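Local structure of 2-oxoglutarate dehydrogenase E3 component (Thermus thermophilus, 2YQU) at residues His107-Arg117 with Glu122-Ile133; Lys34-Arg42 with Val88-Glu96. The protein probably catalyses the NAD+-dependent reoxidation of protein-bound dihydrolipoyl groups, as the FAD-containing lipoamide dehydrogenase (E3) component of 2-oxoacid dehydrogenase complexes. One frame throughout, in Å; residues are numbered along the deposited sequence.

Contact 1. Residues His107-Arg117 with Glu122-Ile133; sequences HQGTARFLSER and EETGEELEARYI. With FAD (flavin-adenine dinucleotide), chain D.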
loop_
_atom_site.group_PDB
_atom_site.type_symbol
_atom_site.label_atom_id
_atom_site.label_comp_id
_atom_site.label_asym_id
_atom_site.label_seq_id
_atom_site.Cartn_x
_atom_site.Cartn_y
_atom_site.Cartn_z
ATOM N N HIS A 107 35.786 -0.115 -10.522
ATOM C CA HIS A 107 36.766 0.819 -11.070
ATOM C C HIS A 107 36.131 2.202 -11.115
ATOM O O HIS A 107 34.981 2.339 -11.511
ATOM C CB HIS A 107 37.160 0.413 -12.486
ATOM C CG HIS A 107 37.662 -0.991 -12.594
ATOM N ND1 HIS A 107 39.002 -1.293 -12.723
ATOM C CD2 HIS A 107 37.007 -2.176 -12.585
ATOM C CE1 HIS A 107 39.147 -2.604 -12.793
ATOM N NE2 HIS A 107 37.954 -3.164 -12.703
ATOM N N GLN A 108 36.882 3.224 -10.724
ATOM C CA GLN A 108 36.385 4.596 -10.754
ATOM C C GLN A 108 37.016 5.356 -11.912
ATOM O O GLN A 108 38.239 5.500 -11.992
ATOM C CB GLN A 108 36.668 5.317 -9.444
ATOM C CG GLN A 108 36.075 6.723 -9.403
ATOM C CD GLN A 108 36.150 7.373 -8.038
ATOM O OE1 GLN A 108 36.073 8.594 -7.934
ATOM N NE2 GLN A 108 36.293 6.572 -6.997
ATOM N N GLY A 109 36.163 5.857 -12.797
ATOM C CA GLY A 109 36.590 6.518 -14.014
ATOM C C GLY A 109 35.554 6.440 -15.116
ATOM O O GLY A 109 34.515 5.783 -14.973
ATOM N N THR A 110 35.844 7.125 -16.217
ATOM C CA THR A 110 34.995 7.129 -17.394
ATOM C C THR A 110 35.435 5.997 -18.304
ATOM O O THR A 110 36.559 6.001 -18.807
ATOM C CB THR A 110 35.110 8.482 -18.129
ATOM O OG1 THR A 110 34.519 9.521 -17.336
ATOM C CG2 THR A 110 34.316 8.489 -19.425
ATOM N N ALA A 111 34.558 5.018 -18.493
ATOM C CA ALA A 111 34.798 3.916 -19.421
ATOM C C ALA A 111 34.619 4.386 -20.856
ATOM O O ALA A 111 33.636 5.048 -21.175
ATOM C CB ALA A 111 33.858 2.766 -19.135
ATOM N N ARG A 112 35.563 4.001 -21.712
ATOM C CA ARG A 112 35.539 4.318 -23.133
ATOM C C ARG A 112 35.961 3.087 -23.931
ATOM O O ARG A 112 37.011 2.514 -23.662
ATOM C CB ARG A 112 36.502 5.473 -23.415
ATOM C CG ARG A 112 36.432 6.044 -24.817
ATOM C CD ARG A 112 37.501 7.094 -25.082
ATOM N NE ARG A 112 38.728 6.472 -25.561
ATOM C CZ ARG A 112 39.831 7.125 -25.883
ATOM N NH1 ARG A 112 39.898 8.453 -25.779
ATOM N NH2 ARG A 112 40.879 6.441 -26.311
ATOM N N PHE A 113 35.152 2.687 -24.908
ATOM C CA PHE A 113 35.466 1.527 -25.744
ATOM C C PHE A 113 36.752 1.741 -26.557
ATOM O O PHE A 113 36.944 2.785 -27.171
ATOM C CB PHE A 113 34.323 1.211 -26.714
ATOM C CG PHE A 113 33.148 0.508 -26.078
ATOM C CD1 PHE A 113 31.982 1.198 -25.796
ATOM C CD2 PHE A 113 33.211 -0.851 -25.783
ATOM C CE1 PHE A 113 30.901 0.551 -25.219
ATOM C CE2 PHE A 113 32.137 -1.500 -25.206
ATOM C CZ PHE A 113 30.980 -0.802 -24.933
ATOM N N LEU A 114 37.618 0.734 -26.533
ATOM C CA LEU A 114 38.809 0.663 -27.379
ATOM C C LEU A 114 38.555 -0.305 -28.528
ATOM O O LEU A 114 39.009 -0.077 -29.649
ATOM C CB LEU A 114 40.005 0.188 -26.551
ATOM C CG LEU A 114 40.905 1.219 -25.858
ATOM C CD1 LEU A 114 40.243 2.562 -25.585
ATOM C CD2 LEU A 114 41.478 0.622 -24.581
ATOM N N SER A 115 37.841 -1.388 -28.228
ATOM C CA SER A 115 37.367 -2.347 -29.223
ATOM C C SER A 115 36.049 -2.945 -28.726
ATOM O O SER A 115 35.497 -2.486 -27.719
ATOM C CB SER A 115 38.400 -3.456 -29.420
ATOM O OG SER A 115 38.473 -4.285 -28.277
ATOM N N GLU A 116 35.554 -3.974 -29.412
ATOM C CA GLU A 116 34.325 -4.648 -28.983
ATOM C C GLU A 116 34.491 -5.426 -27.670
ATOM O O GLU A 116 33.502 -5.767 -27.027
ATOM C CB GLU A 116 33.783 -5.578 -30.084
ATOM C CG GLU A 116 34.773 -6.595 -30.626
ATOM C CD GLU A 116 34.114 -7.723 -31.405
ATOM O OE1 GLU A 116 32.971 -7.546 -31.889
ATOM O OE2 GLU A 116 34.752 -8.795 -31.534
ATOM N N ARG A 117 35.730 -5.709 -27.276
ATOM C CA ARG A 117 35.989 -6.492 -26.068
ATOM C C ARG A 117 36.848 -5.778 -25.035
ATOM O O ARG A 117 37.122 -6.345 -23.981
ATOM C CB ARG A 117 36.655 -7.816 -26.446
ATOM C CG ARG A 117 36.138 -8.408 -27.747
ATOM C CD ARG A 117 36.258 -9.910 -27.833
ATOM N NE ARG A 117 35.186 -10.557 -27.078
ATOM C CZ ARG A 117 34.201 -11.288 -27.606
ATOM N NH1 ARG A 117 34.101 -11.486 -28.918
ATOM N NH2 ARG A 117 33.293 -11.820 -26.800
ATOM N N GLU A 122 39.641 5.848 -18.282
ATOM C CA GLU A 122 40.499 6.966 -18.664
ATOM C C GLU A 122 41.324 7.527 -17.507
ATOM O O GLU A 122 42.468 7.930 -17.702
ATOM C CB GLU A 122 39.663 8.075 -19.299
ATOM C CG GLU A 122 39.020 7.666 -20.612
ATOM C CD GLU A 122 38.755 8.839 -21.524
ATOM O OE1 GLU A 122 39.253 8.835 -22.671
ATOM O OE2 GLU A 122 38.051 9.768 -21.080
ATOM N N GLU A 123 40.764 7.519 -16.301
ATOM C CA GLU A 123 41.429 8.134 -15.148
ATOM C C GLU A 123 42.561 7.256 -14.600
ATOM O O GLU A 123 43.633 7.772 -14.280
ATOM C CB GLU A 123 40.420 8.473 -14.045
ATOM C CG GLU A 123 39.652 9.768 -14.288
ATOM C CD GLU A 123 38.686 9.685 -15.460
ATOM O OE1 GLU A 123 38.333 10.744 -16.019
ATOM O OE2 GLU A 123 38.270 8.571 -15.829
ATOM N N THR A 124 42.327 5.944 -14.495
ATOM C CA THR A 124 43.347 5.009 -13.994
ATOM C C THR A 124 44.273 4.490 -15.100
ATOM O O THR A 124 45.306 3.875 -14.814
ATOM C CB THR A 124 42.702 3.806 -13.230
ATOM O OG1 THR A 124 41.936 2.984 -14.126
ATOM C CG2 THR A 124 41.686 4.275 -12.195
ATOM N N GLY A 125 43.914 4.752 -16.355
ATOM C CA GLY A 125 44.624 4.204 -17.503
ATOM C C GLY A 125 44.456 2.704 -17.723
ATOM O O GLY A 125 45.069 2.146 -18.630
ATOM N N GLU A 126 43.630 2.048 -16.908
ATOM C CA GLU A 126 43.450 0.600 -16.999
ATOM C C GLU A 126 42.751 0.223 -18.290
ATOM O O GLU A 126 41.800 0.888 -18.703
ATOM C CB GLU A 126 42.584 0.078 -15.854
ATOM C CG GLU A 126 43.246 0.012 -14.499
ATOM C CD GLU A 126 42.267 -0.434 -13.436
ATOM O OE1 GLU A 126 42.395 -1.582 -12.953
ATOM O OE2 GLU A 126 41.362 0.361 -13.108
ATOM N N GLU A 127 43.219 -0.851 -18.912
ATOM C CA GLU A 127 42.513 -1.469 -20.023
ATOM C C GLU A 127 41.895 -2.761 -19.514
ATOM O O GLU A 127 42.602 -3.630 -18.994
ATOM C CB GLU A 127 43.471 -1.736 -21.176
ATOM C CG GLU A 127 44.025 -0.454 -21.782
ATOM C CD GLU A 127 44.828 -0.695 -23.046
ATOM O OE1 GLU A 127 45.139 -1.864 -23.351
ATOM O OE2 GLU A 127 45.145 0.292 -23.734
ATOM N N LEU A 128 40.573 -2.864 -19.635
ATOM C CA LEU A 128 39.813 -3.982 -19.104
ATOM C C LEU A 128 39.209 -4.795 -20.239
ATOM O O LEU A 128 38.648 -4.240 -21.171
ATOM C CB LEU A 128 38.687 -3.468 -18.202
ATOM C CG LEU A 128 39.065 -2.474 -17.096
ATOM C CD1 LEU A 128 37.841 -2.126 -16.258
ATOM C CD2 LEU A 128 40.176 -3.012 -16.213
ATOM N N GLU A 129 39.331 -6.112 -20.164
ATOM C CA GLU A 129 38.696 -6.994 -21.131
ATOM C C GLU A 129 37.606 -7.801 -20.454
ATOM O O GLU A 129 37.660 -8.044 -19.244
ATOM C CB GLU A 129 39.719 -7.929 -21.759
ATOM C CG GLU A 129 40.686 -7.208 -22.681
ATOM C CD GLU A 129 41.927 -8.017 -22.995
ATOM O OE1 GLU A 129 42.428 -8.737 -22.102
ATOM O OE2 GLU A 129 42.406 -7.927 -24.144
ATOM N N ALA A 130 36.614 -8.192 -21.244
ATOM C CA ALA A 130 35.516 -9.014 -20.762
ATOM C C ALA A 130 34.886 -9.814 -21.890
ATOM O O ALA A 130 34.975 -9.441 -23.067
ATOM C CB ALA A 130 34.463 -8.155 -20.073
ATOM N N ARG A 131 34.251 -10.922 -21.513
ATOM C CA ARG A 131 33.521 -11.756 -22.457
ATOM C C ARG A 131 32.249 -11.039 -22.896
ATOM O O ARG A 131 31.923 -11.012 -24.079
ATOM C CB ARG A 131 33.183 -13.105 -21.817
ATOM C CG ARG A 131 32.429 -14.068 -22.724
ATOM C CD ARG A 131 32.235 -15.452 -22.124
ATOM N NE ARG A 131 31.681 -16.394 -23.098
ATOM C CZ ARG A 131 31.184 -17.593 -22.795
ATOM N NH1 ARG A 131 31.155 -18.022 -21.535
ATOM N NH2 ARG A 131 30.706 -18.371 -23.763
ATOM N N TYR A 132 31.545 -10.466 -21.915
ATOM C CA TYR A 132 30.324 -9.702 -22.128
ATOM C C TYR A 132 30.496 -8.288 -21.570
ATOM O O TYR A 132 31.133 -8.103 -20.545
ATOM C CB TYR A 132 29.160 -10.353 -21.394
ATOM C CG TYR A 132 28.828 -11.741 -21.860
ATOM C CD1 TYR A 132 29.236 -12.857 -21.138
ATOM C CD2 TYR A 132 28.080 -11.937 -23.014
ATOM C CE1 TYR A 132 28.917 -14.143 -21.571
ATOM C CE2 TYR A 132 27.759 -13.215 -23.457
ATOM C CZ TYR A 132 28.180 -14.307 -22.729
ATOM O OH TYR A 132 27.861 -15.573 -23.164
ATOM N N ILE A 133 29.930 -7.300 -22.252
ATOM C CA ILE A 133 29.924 -5.919 -21.772
ATOM C C ILE A 133 28.481 -5.443 -21.727
ATOM O O ILE A 133 27.725 -5.702 -22.655
ATOM C CB ILE A 133 30.750 -5.026 -22.691
ATOM C CG1 ILE A 133 32.187 -5.551 -22.748
ATOM C CG2 ILE A 133 30.709 -3.570 -22.213
ATOM C CD1 ILE A 133 33.069 -4.820 -23.718
HETATM P PA FAD D . 21.623 5.793 -14.097
HETATM O O1A FAD D . 21.603 7.177 -14.631
HETATM O O2A FAD D . 20.878 5.647 -12.764
HETATM O O5B FAD D . 23.142 5.306 -13.976
HETATM C C5B FAD D . 24.045 5.569 -15.021
HETATM C C4B FAD D . 25.419 5.700 -14.401
HETATM O O4B FAD D . 26.379 5.554 -15.427
HETATM C C3B FAD D . 25.656 7.067 -13.764
HETATM O O3B FAD D . 25.991 6.918 -12.403
HETATM C C2B FAD D . 26.813 7.658 -14.547
HETATM O O2B FAD D . 27.711 8.358 -13.716
HETATM C C1B FAD D . 27.455 6.429 -15.169
HETATM N N9A FAD D . 28.157 6.607 -16.444
HETATM C C8A FAD D . 27.676 7.134 -17.615
HETATM N N7A FAD D . 28.636 7.049 -18.554
HETATM C C5A FAD D . 29.727 6.473 -17.998
HETATM C C6A FAD D . 30.986 6.148 -18.494
HETATM N N6A FAD D . 31.295 6.248 -19.784
HETATM N N1A FAD D . 31.876 5.550 -17.639
HETATM C C2A FAD D . 31.573 5.265 -16.331
HETATM N N3A FAD D . 30.321 5.583 -15.850
HETATM C C4A FAD D . 29.432 6.183 -16.675
HETATM N N1 FAD D . 12.751 6.571 -11.440
HETATM C C2 FAD D . 11.847 5.767 -10.780
HETATM O O2 FAD D . 11.614 4.617 -11.167
HETATM N N3 FAD D . 11.190 6.249 -9.676
HETATM C C4 FAD D . 11.418 7.530 -9.227
HETATM O O4 FAD D . 10.960 7.827 -8.137
HETATM C C4X FAD D . 12.334 8.357 -9.877
HETATM N N5 FAD D . 12.572 9.647 -9.430
HETATM C C5X FAD D . 13.498 10.440 -10.105
HETATM C C6 FAD D . 13.734 11.742 -9.653
HETATM C C7 FAD D . 14.660 12.557 -10.319
HETATM C C7M FAD D . 14.964 13.914 -9.741
HETATM C C8 FAD D . 15.347 12.070 -11.426
HETATM C C8M FAD D . 16.560 12.784 -11.965
HETATM C C9 FAD D . 15.106 10.771 -11.878
HETATM C C9A FAD D . 14.175 9.953 -11.226
HETATM N N10 FAD D . 13.917 8.656 -11.679
HETATM C C10 FAD D . 13.002 7.867 -10.998
HETATM C "C1'" FAD D . 14.517 8.108 -12.948
HETATM C "C2'" FAD D . 15.706 7.221 -12.570
HETATM O "O2'" FAD D . 16.676 7.966 -11.850
HETATM C "C3'" FAD D . 16.326 6.536 -13.784
HETATM O "O3'" FAD D . 15.316 5.884 -14.530
HETATM C "C4'" FAD D . 17.353 5.494 -13.358
HETATM O "O4'" FAD D . 18.374 6.092 -12.596
HETATM C "C5'" FAD D . 17.926 4.768 -14.581
HETATM O "O5'" FAD D . 18.931 3.862 -14.182
HETATM P P FAD D . 20.156 3.517 -15.164
HETATM O O1P FAD D . 20.998 2.456 -14.534
HETATM O O2P FAD D . 19.670 3.232 -16.574
HETATM O O3P FAD D . 21.037 4.865 -15.277
HETATM O O HOH W 1 35.685 10.531 -15.162
HETATM O O HOH W 2 36.604 -11.085 -24.586
#
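With CG anti to the carbonyl carbon (chi1 -55°), the H107 imidazole swings toward E126, whose extended side chain brings OE2 to the ring edge. H107 ND1 donates to E126 OE2 at 2.9 Å, nearly in the ring plane but from above the carboxylate plane; the same oxygen also accepts from T124 OG1 through its anti lone pair. Over one ring face sits L128 CD1, 3.6 Å from the H107 centroid, a CH-pi contact, while NE2 is hydrogen-bonded to the Y2 hydroxyl. E123 folds back at chi2 (68°), E123 OE2 accepts from T110 N at 2.9 Å, and T110 O in turn receives the E122 N-H at 3.1 Å. These bonds tie down the loop at 109-110, just where A111 N donates to FAD N1A (2.9 Å) and A111 O accepts from FAD N6A (3.0 Å), reading the adenine edge. R112 and E122 pair by charge alone. R117 NH2 reaches R131 O at 3.2 Å on a lone pair, and the F113 ring edge meets I133 CD1. Strands 111-113 and 127-130 flank strand 118-121 in a three-stranded antiparallel sheet, and L128 and A130 pack on strand 2-7 of the parallel FAD-domain sheet.

Contact 2. Residues Lys34-Arg42 with Val88-Glu96; sequences KALGGTCLR and VQANTQGVE. With FAD (flavin-adenine dinucleotide), chain D.
L36 and L41 meet segment 88-96 from the loop and the short helix of segment 34-42; the axes of segments 38-42 and 88-96 (the latter part of helix 77-102) pass 10.0 Å apart, with 138° between their N-to-C directions. L41 is the knob, seated in a hole formed by V88, N91, T92 and V95. Its CD2 branch presses on the methyl of T92, with L41 CD2 and T92 CG2 only 3.3 Å apart, a tight fit, and L41 CD2 also comes to 3.2 Å from N91 CB, while the other branch puts L41 CD1 3.7 Å from V95 CG2. T92 turns this methyl to the contact because CG2 lies anti to the carbonyl carbon (OG1 at chi1 55°). L36 CB lies 3.8 Å from V95 CG1, and L36 CD1 rests against the carboxylate carbon of E96, whose chain bends at chi2. Water 3 accepts from L36 N and donates to E96 OE2, both at 2.8 Å, a polar bridge in an otherwise apolar contact; L36 O and L41 O are buried without a partner. On the FAD side, T39 OG1 is hydrogen-bonded to FAD O1A at 2.7 Å and R42 NH2 to FAD O3B at 2.9 Å. C40 forms the disulfide with C45, predicted to be redox-active. V88 and N91 pack on helix 45-63, V95 touches Y14 of helix 11-22, and N91 meets G374 of the second subunit.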
loop_
_atom_site.group_PDB
_atom_site.type_symbol
_atom_site.label_atom_id
_atom_site.label_comp_id
_atom_site.label_asym_id
_atom_site.label_seq_id
_atom_site.Cartn_x
_atom_site.Cartn_y
_atom_site.Cartn_z
ATOM N N LYS A 34 31.904 9.165 -7.823
ATOM C CA LYS A 34 32.496 8.544 -6.637
ATOM C C LYS A 34 31.575 7.524 -5.970
ATOM O O LYS A 34 32.007 6.430 -5.637
ATOM C CB LYS A 34 32.911 9.620 -5.626
ATOM C CG LYS A 34 33.343 9.094 -4.267
ATOM C CD LYS A 34 34.103 10.171 -3.499
ATOM C CE LYS A 34 34.179 9.877 -2.006
ATOM N NZ LYS A 34 35.559 10.105 -1.472
ATOM N N ALA A 35 30.310 7.893 -5.770
ATOM C CA ALA A 35 29.340 7.021 -5.109
ATOM C C ALA A 35 28.604 6.162 -6.131
ATOM O O ALA A 35 28.363 6.589 -7.262
ATOM C CB ALA A 35 28.346 7.834 -4.305
ATOM N N LEU A 36 28.247 4.953 -5.716
ATOM C CA LEU A 36 27.492 4.031 -6.553
ATOM C C LEU A 36 26.011 4.348 -6.415
ATOM O O LEU A 36 25.617 5.096 -5.527
ATOM C CB LEU A 36 27.767 2.593 -6.114
ATOM C CG LEU A 36 29.240 2.176 -6.130
ATOM C CD1 LEU A 36 29.431 0.784 -5.526
ATOM C CD2 LEU A 36 29.790 2.231 -7.543
ATOM N N GLY A 37 25.203 3.773 -7.297
ATOM C CA GLY A 37 23.752 3.881 -7.215
ATOM C C GLY A 37 23.120 4.697 -8.328
ATOM O O GLY A 37 21.898 4.741 -8.454
ATOM N N GLY A 38 23.953 5.354 -9.127
ATOM C CA GLY A 38 23.507 6.077 -10.298
ATOM C C GLY A 38 22.717 7.340 -10.041
ATOM O O GLY A 38 22.727 7.901 -8.944
ATOM N N THR A 39 22.049 7.802 -11.092
ATOM C CA THR A 39 21.180 8.966 -11.013
ATOM C C THR A 39 20.127 8.758 -9.930
ATOM O O THR A 39 19.853 9.660 -9.140
ATOM C CB THR A 39 20.482 9.201 -12.374
ATOM O OG1 THR A 39 21.449 9.544 -13.379
ATOM C CG2 THR A 39 19.553 10.406 -12.313
ATOM N N CYS A 40 19.545 7.560 -9.902
ATOM C CA CYS A 40 18.447 7.253 -8.986
ATOM C C CYS A 40 18.815 7.492 -7.523
ATOM O O CYS A 40 18.111 8.194 -6.795
ATOM C CB CYS A 40 18.005 5.800 -9.160
ATOM S SG CYS A 40 16.554 5.377 -8.178
ATOM N N LEU A 41 19.934 6.921 -7.103
ATOM C CA LEU A 41 20.345 6.986 -5.706
ATOM C C LEU A 41 20.939 8.352 -5.335
ATOM O O LEU A 41 20.649 8.883 -4.269
ATOM C CB LEU A 41 21.354 5.880 -5.404
ATOM C CG LEU A 41 21.285 5.305 -3.997
ATOM C CD1 LEU A 41 22.207 4.108 -3.888
ATOM C CD2 LEU A 41 21.617 6.355 -2.952
ATOM N N ARG A 42 21.768 8.903 -6.218
ATOM C CA ARG A 42 22.556 10.091 -5.905
ATOM C C ARG A 42 21.761 11.387 -6.007
ATOM O O ARG A 42 21.859 12.257 -5.126
ATOM C CB ARG A 42 23.779 10.174 -6.825
ATOM C CG ARG A 42 24.767 9.037 -6.680
ATOM C CD ARG A 42 26.028 9.218 -7.542
ATOM N NE ARG A 42 25.789 8.911 -8.956
ATOM C CZ ARG A 42 25.464 9.802 -9.896
ATOM N NH1 ARG A 42 25.305 11.091 -9.610
ATOM N NH2 ARG A 42 25.273 9.394 -11.141
ATOM N N VAL A 88 20.358 9.265 1.433
ATOM C CA VAL A 88 21.189 8.994 0.260
ATOM C C VAL A 88 22.464 8.266 0.673
ATOM O O VAL A 88 22.826 7.263 0.055
ATOM C CB VAL A 88 21.534 10.297 -0.502
ATOM C CG1 VAL A 88 22.658 10.071 -1.515
ATOM C CG2 VAL A 88 20.279 10.846 -1.208
ATOM N N GLN A 89 23.128 8.776 1.715
ATOM C CA GLN A 89 24.370 8.188 2.237
ATOM C C GLN A 89 24.160 6.713 2.613
ATOM O O GLN A 89 24.979 5.876 2.283
ATOM C CB GLN A 89 24.922 9.020 3.424
ATOM C CG GLN A 89 25.545 8.234 4.617
ATOM C CD GLN A 89 24.795 8.449 5.948
ATOM O OE1 GLN A 89 23.773 7.790 6.220
ATOM N NE2 GLN A 89 25.297 9.374 6.770
ATOM N N ALA A 90 23.042 6.403 3.268
ATOM C CA ALA A 90 22.749 5.038 3.708
ATOM C C ALA A 90 22.535 4.099 2.526
ATOM O O ALA A 90 22.958 2.943 2.558
ATOM C CB ALA A 90 21.515 5.019 4.616
ATOM N N ASN A 91 21.884 4.605 1.484
ATOM C CA ASN A 91 21.603 3.814 0.294
ATOM C C ASN A 91 22.860 3.543 -0.534
ATOM O O ASN A 91 23.057 2.411 -0.986
ATOM C CB ASN A 91 20.536 4.494 -0.571
ATOM C CG ASN A 91 19.134 4.203 -0.104
ATOM O OD1 ASN A 91 18.504 3.269 -0.573
ATOM N ND2 ASN A 91 18.635 5.009 0.817
ATOM N N THR A 92 23.700 4.562 -0.737
ATOM C CA THR A 92 24.936 4.382 -1.522
ATOM C C THR A 92 25.883 3.434 -0.802
ATOM O O THR A 92 26.538 2.617 -1.441
ATOM C CB THR A 92 25.686 5.715 -1.833
ATOM O OG1 THR A 92 25.970 6.426 -0.625
ATOM C CG2 THR A 92 24.846 6.669 -2.654
ATOM N N GLN A 93 25.949 3.543 0.522
ATOM C CA GLN A 93 26.790 2.661 1.334
ATOM C C GLN A 93 26.285 1.216 1.281
ATOM O O GLN A 93 27.070 0.273 1.394
ATOM C CB GLN A 93 26.866 3.163 2.777
ATOM C CG GLN A 93 27.761 4.398 2.921
ATOM C CD GLN A 93 27.537 5.182 4.206
ATOM O OE1 GLN A 93 28.084 6.281 4.364
ATOM N NE2 GLN A 93 26.743 4.632 5.122
ATOM N N GLY A 94 24.974 1.056 1.091
ATOM C CA GLY A 94 24.365 -0.251 0.941
ATOM C C GLY A 94 24.796 -0.937 -0.336
ATOM O O GLY A 94 25.046 -2.138 -0.340
ATOM N N VAL A 95 24.900 -0.174 -1.419
ATOM C CA VAL A 95 25.356 -0.723 -2.686
ATOM C C VAL A 95 26.824 -1.138 -2.577
ATOM O O VAL A 95 27.209 -2.189 -3.083
ATOM C CB VAL A 95 25.162 0.253 -3.864
ATOM C CG1 VAL A 95 25.570 -0.411 -5.161
ATOM C CG2 VAL A 95 23.706 0.704 -3.943
ATOM N N GLU A 96 27.629 -0.308 -1.918
ATOM C CA GLU A 96 29.036 -0.628 -1.656
ATOM C C GLU A 96 29.139 -1.953 -0.902
ATOM O O GLU A 96 29.932 -2.817 -1.262
ATOM C CB GLU A 96 29.706 0.474 -0.829
ATOM C CG GLU A 96 29.876 1.793 -1.562
ATOM C CD GLU A 96 31.152 1.870 -2.382
ATOM O OE1 GLU A 96 31.835 0.828 -2.541
ATOM O OE2 GLU A 96 31.475 2.976 -2.876
HETATM P PA FAD D . 21.623 5.793 -14.097
HETATM O O1A FAD D . 21.603 7.177 -14.631
HETATM O O2A FAD D . 20.878 5.647 -12.764
HETATM O O5B FAD D . 23.142 5.306 -13.976
HETATM C C5B FAD D . 24.045 5.569 -15.021
HETATM C C4B FAD D . 25.419 5.700 -14.401
HETATM O O4B FAD D . 26.379 5.554 -15.427
HETATM C C3B FAD D . 25.656 7.067 -13.764
HETATM O O3B FAD D . 25.991 6.918 -12.403
HETATM C C2B FAD D . 26.813 7.658 -14.547
HETATM O O2B FAD D . 27.711 8.358 -13.716
HETATM C C1B FAD D . 27.455 6.429 -15.169
HETATM N N9A FAD D . 28.157 6.607 -16.444
HETATM C C8A FAD D . 27.676 7.134 -17.615
HETATM N N7A FAD D . 28.636 7.049 -18.554
HETATM C C5A FAD D . 29.727 6.473 -17.998
HETATM C C6A FAD D . 30.986 6.148 -18.494
HETATM N N6A FAD D . 31.295 6.248 -19.784
HETATM N N1A FAD D . 31.876 5.550 -17.639
HETATM C C2A FAD D . 31.573 5.265 -16.331
HETATM N N3A FAD D . 30.321 5.583 -15.850
HETATM C C4A FAD D . 29.432 6.183 -16.675
HETATM N N1 FAD D . 12.751 6.571 -11.440
HETATM C C2 FAD D . 11.847 5.767 -10.780
HETATM O O2 FAD D . 11.614 4.617 -11.167
HETATM N N3 FAD D . 11.190 6.249 -9.676
HETATM C C4 FAD D . 11.418 7.530 -9.227
HETATM O O4 FAD D . 10.960 7.827 -8.137
HETATM C C4X FAD D . 12.334 8.357 -9.877
HETATM N N5 FAD D . 12.572 9.647 -9.430
HETATM C C5X FAD D . 13.498 10.440 -10.105
HETATM C C6 FAD D . 13.734 11.742 -9.653
HETATM C C7 FAD D . 14.660 12.557 -10.319
HETATM C C7M FAD D . 14.964 13.914 -9.741
HETATM C C8 FAD D . 15.347 12.070 -11.426
HETATM C C8M FAD D . 16.560 12.784 -11.965
HETATM C C9 FAD D . 15.106 10.771 -11.878
HETATM C C9A FAD D . 14.175 9.953 -11.226
HETATM N N10 FAD D . 13.917 8.656 -11.679
HETATM C C10 FAD D . 13.002 7.867 -10.998
HETATM C "C1'" FAD D . 14.517 8.108 -12.948
HETATM C "C2'" FAD D . 15.706 7.221 -12.570
HETATM O "O2'" FAD D . 16.676 7.966 -11.850
HETATM C "C3'" FAD D . 16.326 6.536 -13.784
HETATM O "O3'" FAD D . 15.316 5.884 -14.530
HETATM C "C4'" FAD D . 17.353 5.494 -13.358
HETATM O "O4'" FAD D . 18.374 6.092 -12.596
HETATM C "C5'" FAD D . 17.926 4.768 -14.581
HETATM O "O5'" FAD D . 18.931 3.862 -14.182
HETATM P P FAD D . 20.156 3.517 -15.164
HETATM O O1P FAD D . 20.998 2.456 -14.534
HETATM O O2P FAD D . 19.670 3.232 -16.574
HETATM O O3P FAD D . 21.037 4.865 -15.277
HETATM O O HOH W 3 29.006 4.304 -3.066
#

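Both contacts belong to the FAD-binding part of the chain and touch the cofactor: contact 1 at the adenine edge through backbone atoms, contact 2 at the pyrophosphate and ribose from the short helix that carries C40, one half of the probably redox-active disulfide. Their centres lie about 22 Å apart, and they touch where Q108 packs on K34; helix 77-102 of contact 2 leads to strand 105-108 of contact 1. Each is partly buried, but contact 1, farther from the centre of the chain, joins loops and strands mainly through hydrogen bonds and charge, with a smaller apolar share from L128, F113 and I133, while contact 2 joins a loop and helices by leucine, valine and threonine methyl packing.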